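Nodulation fucosyltransferase NodZ (Bradyrhizobium sp., PDB 2HHC) belongs to the NodZ family of glycosyltransferases, in the GT-B clan, and is built of two domains, each around a mixed beta sheet. Local coordinates at residues Arg294-Ile300 with Thr312-Pro317. Residues are numbered along the deposited sequence; the frame is centred on the assembly and turned at random.
Sequences RLLVPRI and TMIDNP
I300 and I314 form an antiparallel hydrogen-bonded pair in the beta hairpin of strands 299-303 and 311-315, which closes one edge of the second sheet of this GT-B protein. Two bonds define the pair: I300 N to I314 O at 2.9 Å and I314 N to I300 O at 2.8 Å. R299 and D315 make the adjoining non-hydrogen-bonded pair, and N316 N to P298 O, 2.9 Å, carries the pairing past the strand ends. On the sheet face of I300 and I314, the CB atoms approach to 4.3 Å. On the face of R299 and D315, the R299 guanidinium continues to the carbonyl of S212 and a cation-pi contact with Y213. N316 ties the hairpin's end to the C-terminal end of helix 291-296. With CG anti to the backbone N (chi1 -159°), its amide is directed there, and ND2 bonds V297 O, just past the helix, at 2.8 Å and, weakly, L295 O of its last turn at 3.3 Å. V297 O lies close to the amide plane, yet the donor stands 41° above the carbonyl plane, off the lone pairs. R294 crosses I314 at about a right angle near P317, the last modelled residue: I314 CG2 lies over one guanidinium face, 4.0 Å from R294 NH2, which also makes a weak 3.4 Å bond to P317 O.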
loop_
_atom_site.group_PDB
_atom_site.type_symbol
_atom_site.label_atom_id
_atom_site.label_comp_id
_atom_site.label_asym_id
_atom_site.label_seq_id
_atom_site.Cartn_x
_atom_site.Cartn_y
_atom_site.Cartn_z
ATOM N N ARG A 294 -2.510 8.796 -5.371
ATOM C CA ARG A 294 -3.207 9.913 -4.780
ATOM C C ARG A 294 -2.242 10.963 -4.214
ATOM O O ARG A 294 -2.476 12.163 -4.322
ATOM C CB ARG A 294 -4.188 9.433 -3.698
ATOM C CG ARG A 294 -4.843 10.513 -2.863
ATOM C CD ARG A 294 -5.698 11.472 -3.682
ATOM N NE ARG A 294 -6.277 12.575 -2.900
ATOM C CZ ARG A 294 -5.624 13.689 -2.548
ATOM N NH1 ARG A 294 -4.358 13.868 -2.890
ATOM N NH2 ARG A 294 -6.244 14.636 -1.857
ATOM N N LEU A 295 -1.176 10.510 -3.560
ATOM C CA LEU A 295 -0.153 11.437 -3.021
ATOM C C LEU A 295 0.602 12.216 -4.088
ATOM O O LEU A 295 1.026 13.386 -3.829
ATOM C CB LEU A 295 0.844 10.637 -2.174
ATOM C CG LEU A 295 0.245 10.090 -0.867
ATOM C CD1 LEU A 295 1.284 9.105 -0.245
ATOM C CD2 LEU A 295 -0.310 11.102 0.079
ATOM N N LEU A 296 0.822 11.616 -5.239
ATOM C CA LEU A 296 1.722 12.207 -6.265
ATOM C C LEU A 296 1.097 12.778 -7.538
ATOM O O LEU A 296 1.667 13.704 -8.122
ATOM C CB LEU A 296 2.821 11.224 -6.658
ATOM C CG LEU A 296 3.869 10.831 -5.604
ATOM C CD1 LEU A 296 4.872 9.827 -6.216
ATOM C CD2 LEU A 296 4.564 12.044 -5.145
ATOM N N VAL A 297 -0.006 12.230 -7.990
ATOM C CA VAL A 297 -0.539 12.550 -9.314
ATOM C C VAL A 297 -1.294 13.852 -9.313
ATOM O O VAL A 297 -1.967 14.191 -8.332
ATOM C CB VAL A 297 -1.478 11.407 -9.753
ATOM C CG1 VAL A 297 -2.320 11.717 -10.975
ATOM C CG2 VAL A 297 -0.674 10.108 -9.944
ATOM N N PRO A 298 -1.143 14.638 -10.391
ATOM C CA PRO A 298 -1.820 15.945 -10.434
ATOM C C PRO A 298 -3.348 15.965 -10.248
ATOM O O PRO A 298 -3.896 16.886 -9.604
ATOM C CB PRO A 298 -1.459 16.451 -11.833
ATOM C CG PRO A 298 -0.156 15.842 -12.132
ATOM C CD PRO A 298 -0.220 14.457 -11.520
ATOM N N ARG A 299 -4.032 14.995 -10.828
ATOM C CA ARG A 299 -5.505 14.981 -10.774
ATOM C C ARG A 299 -6.016 13.566 -10.494
ATOM O O ARG A 299 -5.536 12.591 -11.071
ATOM C CB ARG A 299 -6.104 15.452 -12.100
ATOM C CG ARG A 299 -5.824 16.893 -12.475
ATOM C CD ARG A 299 -5.521 16.877 -13.973
ATOM N NE ARG A 299 -6.241 17.854 -14.701
ATOM C CZ ARG A 299 -6.201 18.038 -16.021
ATOM N NH1 ARG A 299 -5.476 17.287 -16.836
ATOM N NH2 ARG A 299 -6.904 19.013 -16.521
ATOM N N ILE A 300 -7.039 13.490 -9.660
ATOM C CA ILE A 300 -7.631 12.244 -9.232
ATOM C C ILE A 300 -9.129 12.306 -9.556
ATOM O O ILE A 300 -9.791 13.322 -9.296
ATOM C CB ILE A 300 -7.428 12.056 -7.726
ATOM C CG1 ILE A 300 -5.920 12.006 -7.384
ATOM C CG2 ILE A 300 -8.105 10.772 -7.270
ATOM C CD1 ILE A 300 -5.337 13.370 -6.976
ATOM N N THR A 312 -16.316 12.980 -9.057
ATOM C CA THR A 312 -15.648 14.200 -8.654
ATOM C C THR A 312 -14.193 14.167 -9.097
ATOM O O THR A 312 -13.647 13.095 -9.403
ATOM C CB THR A 312 -15.774 14.446 -7.139
ATOM O OG1 THR A 312 -15.421 15.805 -6.847
ATOM C CG2 THR A 312 -14.894 13.514 -6.338
ATOM N N MET A 313 -13.604 15.347 -9.193
ATOM C CA MET A 313 -12.205 15.471 -9.542
ATOM C C MET A 313 -11.521 16.302 -8.487
ATOM O O MET A 313 -12.049 17.322 -8.035
ATOM C CB MET A 313 -12.066 16.126 -10.906
ATOM C CG MET A 313 -11.111 15.427 -11.809
ATOM S SD MET A 313 -10.053 16.469 -12.769
ATOM C CE MET A 313 -9.160 17.373 -11.499
ATOM N N ILE A 314 -10.331 15.849 -8.102
ATOM C CA ILE A 314 -9.548 16.462 -7.074
ATOM C C ILE A 314 -8.204 16.869 -7.680
ATOM O O ILE A 314 -7.502 16.048 -8.274
ATOM C CB ILE A 314 -9.345 15.471 -5.910
ATOM C CG1 ILE A 314 -10.719 15.005 -5.402
ATOM C CG2 ILE A 314 -8.496 16.077 -4.819
ATOM C CD1 ILE A 314 -10.645 13.944 -4.310
ATOM N N ASP A 315 -7.885 18.153 -7.562
ATOM C CA ASP A 315 -6.593 18.695 -7.953
ATOM C C ASP A 315 -5.684 18.527 -6.769
ATOM O O ASP A 315 -6.041 18.890 -5.657
ATOM C CB ASP A 315 -6.700 20.195 -8.271
ATOM C CG ASP A 315 -7.481 20.460 -9.522
ATOM O OD1 ASP A 315 -7.090 19.935 -10.579
ATOM O OD2 ASP A 315 -8.492 21.185 -9.452
ATOM N N ASN A 316 -4.489 18.023 -7.015
ATOM C CA ASN A 316 -3.545 17.712 -5.959
ATOM C C ASN A 316 -2.760 18.925 -5.565
ATOM O O ASN A 316 -2.049 19.502 -6.418
ATOM C CB ASN A 316 -2.593 16.657 -6.431
ATOM C CG ASN A 316 -1.928 15.918 -5.315
ATOM O OD1 ASN A 316 -2.003 16.315 -4.157
ATOM N ND2 ASN A 316 -1.282 14.814 -5.662
ATOM N N PRO A 317 -2.739 19.426 -4.302
ATOM C CA PRO A 317 -3.353 18.867 -3.072
ATOM C C PRO A 317 -4.876 18.838 -3.096
ATOM O O PRO A 317 -5.439 17.740 -2.960
ATOM C CB PRO A 317 -2.896 19.879 -2.007
ATOM C CG PRO A 317 -2.668 21.162 -2.782
ATOM C CD PRO A 317 -2.277 20.797 -4.194
#